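Local coordinates for UPF0053 protein HI_0107 (PDB 3LAE) that is of unknown function, a CBS-domain membrane protein that may bind flavin adenine dinucleotide, represented here by its C-terminal transporter-associated domain, at residues G15-L19 with R20-K24; C56-G60 with L61-I65. One frame throughout, in Å; residues are numbered along the deposited sequence. Where two conformers were deposited one is given.

Contact 1: G15-L19 with R20-K24. With PO4 (phosphate ion), chain C.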
loop_
_atom_site.group_PDB
_atom_site.type_symbol
_atom_site.label_atom_id
_atom_site.label_comp_id
_atom_site.label_asym_id
_atom_site.label_seq_id
_atom_site.Cartn_x
_atom_site.Cartn_y
_atom_site.Cartn_z
ATOM N N GLY A 15 -4.356 -1.909 -3.776
ATOM C CA GLY A 15 -3.098 -1.979 -4.497
ATOM C C GLY A 15 -3.032 -0.997 -5.654
ATOM O O GLY A 15 -1.956 -0.495 -5.998
ATOM N N SER A 16 -4.186 -0.709 -6.256
ATOM C CA SER A 16 -4.249 0.198 -7.403
ATOM C C SER A 16 -4.013 1.663 -7.040
ATOM O O SER A 16 -3.893 2.511 -7.929
ATOM C CB SER A 16 -5.609 0.089 -8.071
ATOM O OG SER A 16 -6.626 0.506 -7.171
ATOM N N ALA A 17 -3.964 1.966 -5.743
ATOM C CA ALA A 17 -3.811 3.350 -5.310
ATOM C C ALA A 17 -2.568 4.005 -5.904
ATOM O O ALA A 17 -1.471 3.454 -5.850
ATOM C CB ALA A 17 -3.775 3.436 -3.797
ATOM N N ASN A 18 -2.755 5.200 -6.445
ATOM C CA ASN A 18 -1.684 5.981 -7.037
ATOM C C ASN A 18 -0.798 6.590 -5.947
ATOM O O ASN A 18 -1.294 7.248 -5.021
ATOM C CB ASN A 18 -2.319 7.067 -7.902
ATOM C CG ASN A 18 -1.310 7.951 -8.561
ATOM O OD1 ASN A 18 -0.829 8.918 -7.970
ATOM N ND2 ASN A 18 -0.988 7.639 -9.801
ATOM N N LEU A 19 0.507 6.349 -6.037
ATOM C CA LEU A 19 1.443 6.781 -5.001
ATOM C C LEU A 19 1.458 8.289 -4.806
ATOM O O LEU A 19 1.492 8.772 -3.668
ATOM C CB LEU A 19 2.862 6.299 -5.302
ATOM C CG LEU A 19 3.056 4.794 -5.265
ATOM C CD1 LEU A 19 4.464 4.447 -5.727
ATOM C CD2 LEU A 19 2.781 4.228 -3.869
ATOM N N ARG A 20 1.461 9.041 -5.906
ATOM C CA ARG A 20 1.461 10.495 -5.797
ATOM C C ARG A 20 0.182 10.989 -5.125
ATOM O O ARG A 20 0.224 11.922 -4.326
ATOM C CB ARG A 20 1.651 11.125 -7.174
ATOM C CG ARG A 20 3.064 10.946 -7.715
ATOM C CD ARG A 20 3.249 11.623 -9.061
ATOM N NE ARG A 20 4.656 11.650 -9.450
ATOM C CZ ARG A 20 5.087 11.818 -10.697
ATOM N NH1 ARG A 20 4.216 11.967 -11.691
ATOM N NH2 ARG A 20 6.388 11.831 -10.952
ATOM N N ASP A 21 -0.950 10.366 -5.449
ATOM C CA ASP A 21 -2.220 10.675 -4.780
ATOM C C ASP A 21 -2.150 10.407 -3.275
ATOM O O ASP A 21 -2.582 11.232 -2.475
ATOM C CB ASP A 21 -3.372 9.850 -5.370
ATOM C CG ASP A 21 -3.784 10.304 -6.760
ATOM O OD1 ASP A 21 -3.330 11.372 -7.217
ATOM O OD2 ASP A 21 -4.581 9.579 -7.397
ATOM N N LEU A 22 -1.617 9.247 -2.897
ATOM C CA LEU A 22 -1.474 8.888 -1.485
ATOM C C LEU A 22 -0.592 9.883 -0.742
ATOM O O LEU A 22 -0.924 10.327 0.357
ATOM C CB LEU A 22 -0.874 7.489 -1.350
ATOM C CG LEU A 22 -1.753 6.325 -1.780
ATOM C CD1 LEU A 22 -0.953 5.039 -1.715
ATOM C CD2 LEU A 22 -2.984 6.221 -0.878
ATOM N N ASN A 23 0.541 10.233 -1.338
ATOM C CA ASN A 23 1.446 11.193 -0.707
ATOM C C ASN A 23 0.780 12.543 -0.455
ATOM O O ASN A 23 0.893 13.121 0.639
ATOM C CB ASN A 23 2.718 11.365 -1.544
ATOM C CG ASN A 23 3.694 10.226 -1.358
ATOM O OD1 ASN A 23 3.525 9.391 -0.473
ATOM N ND2 ASN A 23 4.729 10.188 -2.191
ATOM N N LYS A 24 0.072 13.043 -1.462
ATOM C CA LYS A 24 -0.566 14.349 -1.348
ATOM C C LYS A 24 -1.704 14.346 -0.340
ATOM O O LYS A 24 -1.889 15.314 0.397
ATOM C CB LYS A 24 -1.077 14.827 -2.710
ATOM C CG LYS A 24 -1.959 16.067 -2.614
ATOM C CD LYS A 24 -1.869 16.938 -3.855
ATOM C CE LYS A 24 -2.617 18.257 -3.644
ATOM N NZ LYS A 24 -2.364 19.239 -4.738
HETATM P P PO4 C . 1.163 9.531 -12.008
HETATM O O1 PO4 C . 0.187 8.512 -12.543
HETATM O O2 PO4 C . 0.511 10.896 -12.013
HETATM O O3 PO4 C . 1.602 9.187 -10.614
HETATM O O4 PO4 C . 2.381 9.586 -12.890
#
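Asn18 and Asp21 meet at the N-cap of helix 19-26, where the asparagine side chain stands in for the carbonyl that a preceding turn would supply. Its OD1 accepts from the backbone N of Asp21 at 2.9 Å, with an N-H...O angle of 158° and the donor lying in the amide plane on a lone pair. CG of Asn18 is anti to the backbone N (chi1 179°), which brings OD1 to the N-H of Asp21. The Asp21 side chain crosses that of Asn18 at about a right angle, with the carboxylate and amide planes 44° apart and Asp21 OD2 3.4 Å from Asn18 CB.

Beyond the cap, ordinary helical bonds begin: Leu22 N donates to Asn18 O and Asn23 N to Leu19 O, each at 2.9 Å. The side-chain amide of Asn23 is satisfied outside these residues, ND2 donating to Leu30 O. On the buried side, Ala17 CB rests 3.9 Å from Leu22 CD1, joining the loop after strand 11-14 to the helix by apolar contact.

With OD1 engaged by the helix, ND2 of Asn18 faces a phosphate ion, probably from the crystallisation liquor. Asn18 ND2 donates to phosphate O3 at 3.1 Å and, weakly, to O1. The extended Arg20 side chain reaches past the same anion, leaving its NH1 3.2 Å from phosphate O4, which approaches the guanidinium obliquely.

Contact 2: C56-G60 with L61-I65; sequences CEIDG and LLITI
A beta hairpin with a two-residue loop links strand 55-58 to strand 61-69, with Ile58 and Leu61 as the hydrogen-bonded pair that closes it. Ile58 N donates to Leu61 O at 3.0 Å. In return Leu61 N donates to Ile58 O at 2.9 Å, but from above the carbonyl plane, 52° out of it, as the chain bends into the turn. Farther from the turn, Cys56 and Ile63 form the second hydrogen-bonded pair: Ile63 N donates to Cys56 O at 2.8 Å, and Cys56 N to Ile63 O.

The reversal from Ile58 to Leu61 is a type I' turn, evidenced by the positive phi values of both Asp59 and Gly60. At the Gly60 backbone angles a CB would collide with the carbonyl O of Asp59. The Asp59 side chain points elsewhere, OD1 accepting from Asp31 N.

Ile58, Leu61 and Ile63 share one face of the sheet. There CB of Ile58 lies 4.0 Å from Ile63 CD1, the two side chains crossing at a slant, while Phe38 and Leu41 of helix 38-45 pack against this face. Glu57 and Leu62, a non-hydrogen-bonded pair, occupy the other face and run side by side in the same direction. With chi1 at 177°, Leu62 extends CG away from its own amide; in the Glu57 conformer given, CD1 of Leu62 lies 3.8 Å from Glu57 CG. Across the strands, the CA-H of Glu57 is directed at Leu61 O, 3.2 Å from CA, with 145° at the hydrogen.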
loop_
_atom_site.group_PDB
_atom_site.type_symbol
_atom_site.label_atom_id
_atom_site.label_comp_id
_atom_site.label_asym_id
_atom_site.label_seq_id
_atom_site.Cartn_x
_atom_site.Cartn_y
_atom_site.Cartn_z
ATOM N N CYS A 56 5.245 -5.916 6.611
ATOM C CA CYS A 56 6.497 -5.355 6.123
ATOM C C CYS A 56 6.540 -3.864 6.408
ATOM O O CYS A 56 5.500 -3.237 6.595
ATOM C CB CYS A 56 6.627 -5.571 4.613
ATOM S SG CYS A 56 7.072 -7.245 4.090
ATOM N N GLU A 57 7.735 -3.298 6.395
ATOM C CA GLU A 57 7.908 -1.862 6.539
ATOM C C GLU A 57 8.470 -1.293 5.233
ATOM O O GLU A 57 9.470 -1.797 4.721
ATOM C CB GLU A 57 8.848 -1.553 7.718
ATOM C CG GLU A 57 8.241 -1.817 9.113
ATOM C CD GLU A 57 8.644 -3.161 9.729
ATOM O OE1 GLU A 57 9.824 -3.555 9.613
ATOM O OE2 GLU A 57 7.781 -3.821 10.357
ATOM N N ILE A 58 7.828 -0.252 4.713
ATOM C CA ILE A 58 8.305 0.426 3.511
ATOM C C ILE A 58 8.056 1.917 3.632
ATOM O O ILE A 58 6.918 2.342 3.861
ATOM C CB ILE A 58 7.586 -0.062 2.229
ATOM C CG1 ILE A 58 7.779 -1.564 2.015
ATOM C CG2 ILE A 58 8.106 0.693 1.013
ATOM C CD1 ILE A 58 7.055 -2.099 0.796
ATOM N N ASP A 59 9.114 2.709 3.490
ATOM C CA ASP A 59 8.969 4.157 3.350
ATOM C C ASP A 59 8.110 4.795 4.436
ATOM O O ASP A 59 7.241 5.615 4.142
ATOM C CB ASP A 59 8.378 4.507 1.982
ATOM C CG ASP A 59 9.297 4.139 0.841
ATOM O OD1 ASP A 59 8.825 4.146 -0.310
ATOM O OD2 ASP A 59 10.485 3.831 1.089
ATOM N N GLY A 60 8.346 4.412 5.686
ATOM C CA GLY A 60 7.659 5.032 6.811
ATOM C C GLY A 60 6.301 4.437 7.126
ATOM O O GLY A 60 5.585 4.953 8.003
ATOM N N LEU A 61 5.944 3.359 6.428
ATOM C CA LEU A 61 4.672 2.687 6.664
ATOM C C LEU A 61 4.854 1.246 7.128
ATOM O O LEU A 61 5.739 0.539 6.647
ATOM C CB LEU A 61 3.834 2.678 5.395
ATOM C CG LEU A 61 3.490 4.024 4.743
ATOM C CD1 LEU A 61 2.612 3.768 3.535
ATOM C CD2 LEU A 61 2.806 4.955 5.743
ATOM N N LEU A 62 3.994 0.826 8.051
ATOM C CA LEU A 62 3.912 -0.565 8.472
ATOM C C LEU A 62 2.700 -1.169 7.782
ATOM O O LEU A 62 1.551 -0.761 8.016
ATOM C CB LEU A 62 3.755 -0.630 9.988
ATOM C CG LEU A 62 3.585 -2.016 10.614
ATOM C CD1 LEU A 62 4.833 -2.853 10.379
ATOM C CD2 LEU A 62 3.316 -1.857 12.095
ATOM N N ILE A 63 2.961 -2.139 6.919
ATOM C CA ILE A 63 1.972 -2.615 5.974
ATOM C C ILE A 63 1.661 -4.080 6.225
ATOM O O ILE A 63 2.569 -4.885 6.427
ATOM C CB ILE A 63 2.531 -2.479 4.541
ATOM C CG1 ILE A 63 2.837 -1.014 4.220
ATOM C CG2 ILE A 63 1.567 -3.067 3.529
ATOM C CD1 ILE A 63 3.737 -0.840 2.985
ATOM N N THR A 64 0.378 -4.423 6.213
ATOM C CA THR A 64 -0.056 -5.809 6.314
ATOM C C THR A 64 -0.805 -6.153 5.040
ATOM O O THR A 64 -1.798 -5.502 4.696
ATOM C CB THR A 64 -0.989 -6.029 7.532
ATOM O OG1 THR A 64 -0.306 -5.622 8.729
ATOM C CG2 THR A 64 -1.378 -7.509 7.666
ATOM N N ILE A 65 -0.342 -7.164 4.321
ATOM C CA ILE A 65 -1.014 -7.599 3.101
ATOM C C ILE A 65 -2.308 -8.327 3.464
ATOM O O ILE A 65 -2.278 -9.353 4.152
ATOM C CB ILE A 65 -0.106 -8.528 2.262
ATOM C CG1 ILE A 65 1.250 -7.863 2.027
ATOM C CG2 ILE A 65 -0.769 -8.867 0.940
ATOM C CD1 ILE A 65 1.152 -6.545 1.284
#

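In the fold
From the N terminus, strands 3-5 and 11-14 come first, and contact 1 then closes the short passage from strand 11-14 into helix 19-26. Helix 38-45 follows before contact 2 folds strand 55-58 back on strand 61-69. The two contacts are therefore in series, neither nested nor crossed. Their centres lie about 14 Å from each other across the middle of the chain, and their nearest atoms stay about 6 Å apart, so they do not pack together. Strand 72-80 lies between strands 11-14 and 61-69 in the antiparallel sheet. Leu30 provides an indirect connection, touching both Leu19 of contact 1 and Leu61 of contact 2; Phe38 similarly bonds Ala17 through its backbone and packs on Ile63.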